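Papillomavirus transcription factor E2 (Human papillomavirus type 18, PDB 1QQH) is part of the activation domain of a viral transcription factor that regulates viral genes and, as in other papillomaviruses, probably takes part in viral DNA replication. Local coordinates at residues G58-C63 and T119-F124; T84-S89 and T102-F107; A68-Y73 and M135-D140. The protein carries 1 engineered substitution. One frame throughout, in Å; residues are numbered along the deposited sequence.

Interaction 1: G58-C63 and T119-F124; sequences GNKDNC and TWEVHF
The beta-hairpin loop 58-63, which carries K60, runs past strand 120-124, which carries E121 and H123, so the contact joins a hairpin turn to a strand of the same antiparallel sheet. The loop connects strand 45-56 to strand 63-75, and N62 turns the chain into the second of these through a left-handed backbone conformation. Strand 120-124 pairs instead with strand 45-56, through backbone bonds of E121 with Y55 and of H123 with Q53. Two residues apart on an extended strand, E121 and H123 present their side chains on the same face, toward the loop.

The lysine chain is bent near its root (chi2 -58°) and straight beyond, and this shape brings its ammonium group to the ends of the E121 and H123 side chains. NZ lies 3.6 Å from E121 OE1, a long salt bridge, and 3.6 Å from H123 CE1, approaching the imidazole obliquely. K60 and H123 cross at about a right angle. Y55 lies beside the same pair, in a cation-pi contact with K60 and with its ring meeting that of H123.

Within the strand, the imidazole and the carboxylate are tied together, which helps to fix how the histidine ring is turned. OE1 therefore serves two partners, one from each segment. The carboxylate would tend to favour a protonated imidazole and the nearby ammonium to oppose it. H123 NE2 donates to E121 OE1 over 2.8 Å, meeting the anti side of the carboxylate 31° out of its plane.

Interaction 2: T84-S89 and T102-F107; sequences TATCVS and TFYIEF
The rings of F103, Y104 and F107 all meet segment 84-89 at their edges, each with an oxygen near the ring plane. At Y104 that oxygen is T86 OG1, at F103 it is S89 OG, 4.0 Å from CE2, and at F107 it is the backbone S89 O, 3.5 Å from CE1. R91 makes a cation-pi contact with F103, whose ring also meets that of Y94, while F107 meets Y66.

The one hydrogen bond of the contact joins T86 OG1 to Y104 OH at 3.0 Å, and either hydroxyl could donate. The methyl T86 CG2 also presses on the phenol, 3.2 Å from Y104 OH, so the threonine touches its partner with both branches. With chi1 at 58°, Y104 CG sits between its own backbone N and carbonyl carbon, and the ring swings back toward T86. Both hydroxyls are buried, and each has a further weak hydrogen bond to a carbonyl of strand 63-75, T86 OG1 with W69 O and Y104 OH with V67 O.

The two backbones stay apart, 9.1 Å between S89 CA and F107 CA at their nearest. Strand 92-97 pairs with both sides in an antiparallel meander, and F107 opens helix 107-111.

Interaction 3: A68-Y73 and M135-D140; sequences AWDSVY and MCSTSD
A classic beta bulge, in which D70 and S71 both face K47 of strand 45-56, is the site where segment 68-73 meets S137 and S139. The chain turns a corner at D70, between the two parts of strand 63-75. The other segment leaves strand 134-136 and runs on as an irregular tail. Both strands pair with strand 81-89 in the antiparallel sheet, and beyond its own paired part the tail approaches the bulge directly: D70 CA and S137 CA are 5.2 Å apart, and S71 CA and S139 CA 5.9 Å.

Serine hydroxyls carry much of the contact. S71 OG and S139 OG are hydrogen-bonded at 2.8 Å, either being a possible donor. Both hydroxyls stand beside their own backbone N (chi1 -57° for S71, -66° for S139), which brings them head to head across the gap. S139 OG is also linked, weakly, to S137 OG at 3.3 Å, so the three serines form a short chain of hydroxyls.

The CB of S137 is directed at the bulge and lies against D70 at the corner. It packs 3.3 Å from D70 O and 3.8 Å from D70 OD1, so the methylene touches both the main chain and the carboxylate of the aspartate. Turned anti to its own backbone N, the S137 hydroxyl lies near D70 O and CB.

The bulge is thus held to the tail mainly by small polar side chains, while the rings of W69 and Y73, in the same segment, pack on other parts of the fold: W69 on P41, Y73 edge-to-face on Y22 and W27. Just before the corner, a water bridges the two backbones, accepting a bond from S137 N at 3.1 Å and lying 3.1 Å from W69 O.

In the fold
The three contacts share one antiparallel sheet but differ in depth. Interaction 1 is on the surface at a hairpin end, about 20 Å from the centre of the chain, and is a matter of charge. Interaction 2 is buried, about 6 Å from the centre, and combines one hydroxyl-hydroxyl hydrogen bond with oxygens lying at ring edges; interaction 3, partly buried, relies on serine hydroxyls and a water. Interactions 2 and 3 are closest, centres about 10 Å apart, because strand 81-89 pairs with both 63-75 and 134-136. On the face of strand 120-124 turned away from loop 58-63, V122 packs against F107 and V88, and F124 against V88, M135 and A68, connecting interaction 1 to both others.

Interaction 1: G58-C63 and T119-F124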
loop_
_atom_site.group_PDB
_atom_site.type_symbol
_atom_site.label_atom_id
_atom_site.label_comp_id
_atom_site.label_asym_id
_atom_site.label_seq_id
_atom_site.Cartn_x
_atom_site.Cartn_y
_atom_site.Cartn_z
ATOM N N GLY A 58 -21.806 13.465 34.148
ATOM C CA GLY A 58 -20.711 13.580 35.094
ATOM C C GLY A 58 -20.259 12.219 35.585
ATOM O O GLY A 58 -20.220 11.969 36.793
ATOM N N ASN A 59 -19.898 11.339 34.654
ATOM C CA ASN A 59 -19.482 9.992 35.023
ATOM C C ASN A 59 -18.282 9.472 34.239
ATOM O O ASN A 59 -18.288 9.474 33.009
ATOM C CB ASN A 59 -20.667 9.036 34.853
ATOM C CG ASN A 59 -20.305 7.596 35.146
ATOM O OD1 ASN A 59 -19.767 7.279 36.208
ATOM N ND2 ASN A 59 -20.608 6.712 34.207
ATOM N N LYS A 60 -17.256 9.025 34.961
ATOM C CA LYS A 60 -16.053 8.483 34.334
ATOM C C LYS A 60 -16.389 7.181 33.613
ATOM O O LYS A 60 -15.723 6.805 32.650
ATOM C CB LYS A 60 -14.959 8.237 35.376
ATOM C CG LYS A 60 -14.444 9.502 36.052
ATOM C CD LYS A 60 -13.895 10.501 35.039
ATOM C CE LYS A 60 -13.446 11.793 35.714
ATOM N NZ LYS A 60 -12.934 12.791 34.733
ATOM N N ASP A 61 -17.414 6.485 34.092
ATOM C CA ASP A 61 -17.848 5.253 33.446
ATOM C C ASP A 61 -18.632 5.739 32.235
ATOM O O ASP A 61 -18.886 6.939 32.112
ATOM C CB ASP A 61 -18.765 4.443 34.367
ATOM C CG ASP A 61 -18.083 4.040 35.667
ATOM O OD1 ASP A 61 -17.073 3.301 35.611
ATOM O OD2 ASP A 61 -18.561 4.463 36.745
ATOM N N ASN A 62 -19.020 4.831 31.344
ATOM C CA ASN A 62 -19.770 5.240 30.158
ATOM C C ASN A 62 -18.842 6.102 29.290
ATOM O O ASN A 62 -19.288 6.977 28.551
ATOM C CB ASN A 62 -21.022 6.024 30.601
ATOM C CG ASN A 62 -21.785 6.644 29.440
ATOM O OD1 ASN A 62 -21.950 6.029 28.387
ATOM N ND2 ASN A 62 -22.271 7.863 29.641
ATOM N N CYS A 63 -17.543 5.829 29.386
ATOM C CA CYS A 63 -16.524 6.565 28.642
ATOM C C CYS A 63 -16.295 6.095 27.201
ATOM O O CYS A 63 -15.727 5.029 26.973
ATOM C CB CYS A 63 -15.198 6.501 29.403
ATOM S SG CYS A 63 -13.763 7.123 28.484
ATOM N N THR A 119 -24.594 16.677 28.537
ATOM C CA THR A 119 -23.297 17.226 28.909
ATOM C C THR A 119 -22.234 16.166 28.658
ATOM O O THR A 119 -22.515 14.972 28.731
ATOM C CB THR A 119 -23.281 17.621 30.411
ATOM O OG1 THR A 119 -23.643 18.998 30.540
ATOM C CG2 THR A 119 -21.909 17.403 31.036
ATOM N N TRP A 120 -21.020 16.603 28.346
ATOM C CA TRP A 120 -19.928 15.671 28.119
ATOM C C TRP A 120 -18.599 16.376 28.319
ATOM O O TRP A 120 -18.510 17.599 28.211
ATOM C CB TRP A 120 -20.016 15.061 26.715
ATOM C CG TRP A 120 -19.712 16.004 25.601
ATOM C CD1 TRP A 120 -18.481 16.289 25.080
ATOM C CD2 TRP A 120 -20.652 16.785 24.859
ATOM N NE1 TRP A 120 -18.599 17.193 24.060
ATOM C CE2 TRP A 120 -19.920 17.518 23.902
ATOM C CE3 TRP A 120 -22.045 16.940 24.913
ATOM C CZ2 TRP A 120 -20.529 18.392 23.004
ATOM C CZ3 TRP A 120 -22.651 17.809 24.025
ATOM C CH2 TRP A 120 -21.892 18.527 23.078
ATOM N N GLU A 121 -17.574 15.590 28.622
ATOM C CA GLU A 121 -16.239 16.113 28.861
ATOM C C GLU A 121 -15.266 15.422 27.910
ATOM O O GLU A 121 -15.294 14.202 27.772
ATOM C CB GLU A 121 -15.853 15.825 30.309
ATOM C CG GLU A 121 -14.952 16.855 30.957
ATOM C CD GLU A 121 -14.707 16.551 32.427
ATOM O OE1 GLU A 121 -14.022 15.544 32.728
ATOM O OE2 GLU A 121 -15.210 17.313 33.280
ATOM N N VAL A 122 -14.409 16.197 27.259
ATOM C CA VAL A 122 -13.444 15.637 26.316
ATOM C C VAL A 122 -12.019 15.627 26.860
ATOM O O VAL A 122 -11.513 16.647 27.336
ATOM C CB VAL A 122 -13.439 16.424 24.983
ATOM C CG1 VAL A 122 -12.541 15.735 23.987
ATOM C CG2 VAL A 122 -14.851 16.544 24.435
ATOM N N HIS A 123 -11.375 14.468 26.785
ATOM C CA HIS A 123 -10.004 14.323 27.243
ATOM C C HIS A 123 -9.121 13.852 26.095
ATOM O O HIS A 123 -9.451 12.900 25.392
ATOM C CB HIS A 123 -9.911 13.312 28.389
ATOM C CG HIS A 123 -10.572 13.760 29.655
ATOM N ND1 HIS A 123 -10.348 13.142 30.866
ATOM C CD2 HIS A 123 -11.456 14.756 29.899
ATOM C CE1 HIS A 123 -11.064 13.738 31.802
ATOM N NE2 HIS A 123 -11.744 14.722 31.242
ATOM N N PHE A 124 -8.000 14.532 25.900
ATOM C CA PHE A 124 -7.073 14.154 24.848
ATOM C C PHE A 124 -5.723 13.962 25.510
ATOM O O PHE A 124 -5.013 14.930 25.793
ATOM C CB PHE A 124 -6.978 15.245 23.782
ATOM C CG PHE A 124 -6.275 14.804 22.525
ATOM C CD1 PHE A 124 -5.873 15.738 21.575
ATOM C CD2 PHE A 124 -6.025 13.457 22.283
ATOM C CE1 PHE A 124 -5.233 15.338 20.404
ATOM C CE2 PHE A 124 -5.383 13.047 21.112
ATOM C CZ PHE A 124 -4.986 13.990 20.174
#

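Interaction 2: T84-S89 and T102-F107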
loop_
_atom_site.group_PDB
_atom_site.type_symbol
_atom_site.label_atom_id
_atom_site.label_comp_id
_atom_site.label_asym_id
_atom_site.label_seq_id
_atom_site.Cartn_x
_atom_site.Cartn_y
_atom_site.Cartn_z
ATOM N N THR A 84 -3.150 17.379 6.611
ATOM C CA THR A 84 -3.414 18.247 7.749
ATOM C C THR A 84 -3.654 17.454 9.028
ATOM O O THR A 84 -3.746 16.226 9.012
ATOM C CB THR A 84 -4.626 19.164 7.489
ATOM O OG1 THR A 84 -4.733 20.116 8.555
ATOM C CG2 THR A 84 -5.909 18.353 7.407
ATOM N N ALA A 85 -3.742 18.159 10.144
ATOM C CA ALA A 85 -3.948 17.498 11.426
ATOM C C ALA A 85 -5.416 17.365 11.790
ATOM O O ALA A 85 -6.280 18.041 11.231
ATOM C CB ALA A 85 -3.229 18.266 12.529
ATOM N N THR A 86 -5.691 16.474 12.729
ATOM C CA THR A 86 -7.050 16.315 13.200
ATOM C C THR A 86 -7.141 17.229 14.408
ATOM O O THR A 86 -6.219 17.285 15.219
ATOM C CB THR A 86 -7.351 14.876 13.648
ATOM O OG1 THR A 86 -7.711 14.089 12.508
ATOM C CG2 THR A 86 -8.495 14.861 14.651
ATOM N N CYS A 87 -8.236 17.964 14.513
ATOM C CA CYS A 87 -8.423 18.849 15.641
ATOM C C CYS A 87 -9.470 18.279 16.573
ATOM O O CYS A 87 -10.529 17.823 16.139
ATOM C CB CYS A 87 -8.840 20.235 15.171
ATOM S SG CYS A 87 -7.529 21.096 14.307
ATOM N N VAL A 88 -9.150 18.310 17.857
ATOM C CA VAL A 88 -10.014 17.800 18.903
ATOM C C VAL A 88 -10.590 18.942 19.737
ATOM O O VAL A 88 -9.876 19.550 20.531
ATOM C CB VAL A 88 -9.222 16.859 19.842
ATOM C CG1 VAL A 88 -10.134 16.276 20.899
ATOM C CG2 VAL A 88 -8.552 15.755 19.032
ATOM N N SER A 89 -11.875 19.231 19.559
ATOM C CA SER A 89 -12.525 20.286 20.336
ATOM C C SER A 89 -13.660 19.657 21.135
ATOM O O SER A 89 -13.930 18.469 21.001
ATOM C CB SER A 89 -13.112 21.350 19.418
ATOM O OG SER A 89 -14.221 20.828 18.705
ATOM N N THR A 102 -13.854 20.816 9.168
ATOM C CA THR A 102 -14.725 19.741 8.704
ATOM C C THR A 102 -14.787 18.632 9.750
ATOM O O THR A 102 -13.809 17.919 9.965
ATOM C CB THR A 102 -14.191 19.157 7.391
ATOM O OG1 THR A 102 -13.910 20.233 6.488
ATOM C CG2 THR A 102 -15.212 18.214 6.755
ATOM N N PHE A 103 -15.934 18.491 10.404
ATOM C CA PHE A 103 -16.097 17.463 11.426
ATOM C C PHE A 103 -16.399 16.080 10.863
ATOM O O PHE A 103 -17.126 15.955 9.888
ATOM C CB PHE A 103 -17.225 17.844 12.394
ATOM C CG PHE A 103 -16.907 19.020 13.251
ATOM C CD1 PHE A 103 -16.971 20.306 12.735
ATOM C CD2 PHE A 103 -16.489 18.838 14.566
ATOM C CE1 PHE A 103 -16.619 21.399 13.510
ATOM C CE2 PHE A 103 -16.134 19.918 15.353
ATOM C CZ PHE A 103 -16.198 21.210 14.824
ATOM N N TYR A 104 -15.826 15.046 11.467
ATOM C CA TYR A 104 -16.126 13.685 11.043
ATOM C C TYR A 104 -16.681 12.904 12.236
ATOM O O TYR A 104 -16.888 11.690 12.178
ATOM C CB TYR A 104 -14.902 12.993 10.418
ATOM C CG TYR A 104 -13.658 12.868 11.265
ATOM C CD1 TYR A 104 -13.478 11.782 12.115
ATOM C CD2 TYR A 104 -12.619 13.793 11.143
ATOM C CE1 TYR A 104 -12.284 11.605 12.822
ATOM C CE2 TYR A 104 -11.423 13.631 11.840
ATOM C CZ TYR A 104 -11.260 12.532 12.675
ATOM O OH TYR A 104 -10.071 12.360 13.343
ATOM N N ILE A 105 -16.908 13.638 13.323
ATOM C CA ILE A 105 -17.501 13.131 14.559
ATOM C C ILE A 105 -18.000 14.339 15.341
ATOM O O ILE A 105 -17.236 15.250 15.646
ATOM C CB ILE A 105 -16.517 12.353 15.449
ATOM C CG1 ILE A 105 -16.243 10.973 14.849
ATOM C CG2 ILE A 105 -17.121 12.169 16.826
ATOM C CD1 ILE A 105 -15.548 10.013 15.782
ATOM N N GLU A 106 -19.297 14.352 15.629
ATOM C CA GLU A 106 -19.919 15.434 16.379
ATOM C C GLU A 106 -20.273 14.849 17.739
ATOM O O GLU A 106 -21.062 13.905 17.835
ATOM C CB GLU A 106 -21.176 15.910 15.653
ATOM C CG GLU A 106 -20.903 16.520 14.282
ATOM C CD GLU A 106 -20.575 18.001 14.355
ATOM O OE1 GLU A 106 -20.252 18.492 15.457
ATOM O OE2 GLU A 106 -20.635 18.682 13.307
ATOM N N PHE A 107 -19.673 15.398 18.787
ATOM C CA PHE A 107 -19.909 14.909 20.133
ATOM C C PHE A 107 -21.315 15.196 20.658
ATOM O O PHE A 107 -21.768 14.538 21.591
ATOM C CB PHE A 107 -18.848 15.472 21.083
ATOM C CG PHE A 107 -17.461 14.896 20.858
ATOM C CD1 PHE A 107 -16.322 15.636 21.178
ATOM C CD2 PHE A 107 -17.298 13.605 20.349
ATOM C CE1 PHE A 107 -15.038 15.104 20.997
ATOM C CE2 PHE A 107 -16.022 13.065 20.164
ATOM C CZ PHE A 107 -14.887 13.820 20.490
#

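Interaction 3: A68-Y73 and M135-D140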
loop_
_atom_site.group_PDB
_atom_site.type_symbol
_atom_site.label_atom_id
_atom_site.label_comp_id
_atom_site.label_asym_id
_atom_site.label_seq_id
_atom_site.Cartn_x
_atom_site.Cartn_y
_atom_site.Cartn_z
ATOM N N ALA A 68 -8.357 10.206 16.882
ATOM C CA ALA A 68 -8.000 11.471 16.251
ATOM C C ALA A 68 -6.714 11.177 15.482
ATOM O O ALA A 68 -5.693 10.838 16.076
ATOM C CB ALA A 68 -7.749 12.530 17.304
ATOM N N TRP A 69 -6.768 11.302 14.166
ATOM C CA TRP A 69 -5.610 11.018 13.328
ATOM C C TRP A 69 -4.570 12.137 13.286
ATOM O O TRP A 69 -4.894 13.283 12.989
ATOM C CB TRP A 69 -6.095 10.693 11.921
ATOM C CG TRP A 69 -7.132 9.598 11.917
ATOM C CD1 TRP A 69 -8.489 9.745 11.826
ATOM C CD2 TRP A 69 -6.888 8.191 12.043
ATOM N NE1 TRP A 69 -9.100 8.517 11.886
ATOM C CE2 TRP A 69 -8.142 7.547 12.022
ATOM C CE3 TRP A 69 -5.728 7.413 12.171
ATOM C CZ2 TRP A 69 -8.272 6.161 12.129
ATOM C CZ3 TRP A 69 -5.857 6.031 12.275
ATOM C CH2 TRP A 69 -7.123 5.421 12.252
ATOM N N ASP A 70 -3.317 11.810 13.595
ATOM C CA ASP A 70 -2.253 12.820 13.576
ATOM C C ASP A 70 -2.186 13.483 12.209
ATOM O O ASP A 70 -1.942 14.681 12.101
ATOM C CB ASP A 70 -0.886 12.207 13.890
ATOM C CG ASP A 70 -0.671 11.967 15.377
ATOM O OD1 ASP A 70 -1.387 12.569 16.203
ATOM O OD2 ASP A 70 0.238 11.184 15.725
ATOM N N SER A 71 -2.415 12.698 11.163
ATOM C CA SER A 71 -2.361 13.226 9.814
ATOM C C SER A 71 -3.536 12.773 8.980
ATOM O O SER A 71 -3.801 11.586 8.869
ATOM C CB SER A 71 -1.061 12.789 9.137
ATOM O OG SER A 71 0.061 13.213 9.892
ATOM N N VAL A 72 -4.237 13.732 8.390
ATOM C CA VAL A 72 -5.379 13.438 7.541
ATOM C C VAL A 72 -5.047 13.876 6.125
ATOM O O VAL A 72 -4.612 15.014 5.902
ATOM C CB VAL A 72 -6.633 14.189 8.016
ATOM C CG1 VAL A 72 -7.770 13.987 7.014
ATOM C CG2 VAL A 72 -7.038 13.693 9.399
ATOM N N TYR A 73 -5.238 12.967 5.176
ATOM C CA TYR A 73 -4.960 13.245 3.774
ATOM C C TYR A 73 -6.261 13.306 2.998
ATOM O O TYR A 73 -6.948 12.298 2.823
ATOM C CB TYR A 73 -4.053 12.162 3.172
ATOM C CG TYR A 73 -2.731 11.994 3.888
ATOM C CD1 TYR A 73 -2.685 11.549 5.204
ATOM C CD2 TYR A 73 -1.526 12.307 3.259
ATOM C CE1 TYR A 73 -1.472 11.419 5.884
ATOM C CE2 TYR A 73 -0.310 12.185 3.927
ATOM C CZ TYR A 73 -0.288 11.741 5.238
ATOM O OH TYR A 73 0.902 11.626 5.918
ATOM N N MET A 135 -7.018 20.760 20.692
ATOM C CA MET A 135 -5.662 20.318 20.459
ATOM C C MET A 135 -5.623 19.647 19.098
ATOM O O MET A 135 -6.656 19.251 18.559
ATOM C CB MET A 135 -5.223 19.329 21.535
ATOM C CG MET A 135 -5.093 19.919 22.931
ATOM S SD MET A 135 -3.497 19.494 23.716
ATOM C CE MET A 135 -3.568 17.686 23.744
ATOM N N CYS A 136 -4.427 19.536 18.536
ATOM C CA CYS A 136 -4.242 18.901 17.241
ATOM C C CYS A 136 -2.779 18.605 17.068
ATOM O O CYS A 136 -1.938 19.194 17.740
ATOM C CB CYS A 136 -4.696 19.814 16.096
ATOM S SG CYS A 136 -5.227 21.481 16.572
ATOM N N SER A 137 -2.476 17.675 16.176
ATOM C CA SER A 137 -1.098 17.334 15.890
ATOM C C SER A 137 -0.512 18.561 15.202
ATOM O O SER A 137 -1.237 19.504 14.871
ATOM C CB SER A 137 -1.042 16.134 14.947
ATOM O OG SER A 137 0.295 15.820 14.596
ATOM N N THR A 138 0.796 18.555 14.988
ATOM C CA THR A 138 1.460 19.670 14.326
ATOM C C THR A 138 1.522 19.442 12.808
ATOM O O THR A 138 1.984 20.302 12.064
ATOM C CB THR A 138 2.886 19.855 14.877
ATOM O OG1 THR A 138 3.607 18.626 14.758
ATOM C CG2 THR A 138 2.842 20.249 16.337
ATOM N N SER A 139 1.042 18.285 12.361
ATOM C CA SER A 139 1.031 17.935 10.942
ATOM C C SER A 139 0.461 19.015 10.027
ATOM O O SER A 139 -0.583 19.609 10.320
ATOM C CB SER A 139 0.227 16.648 10.713
ATOM O OG SER A 139 0.843 15.525 11.316
ATOM N N ASP A 140 1.154 19.256 8.915
ATOM C CA ASP A 140 0.714 20.226 7.916
ATOM C C ASP A 140 1.066 19.670 6.531
ATOM O O ASP A 140 1.456 18.508 6.417
ATOM C CB ASP A 140 1.359 21.600 8.154
ATOM C CG ASP A 140 2.870 21.592 7.971
ATOM O OD1 ASP A 140 3.449 20.510 7.715
ATOM O OD2 ASP A 140 3.481 22.687 8.088
HETATM O O HOH W 1 -4.427 15.458 15.149
#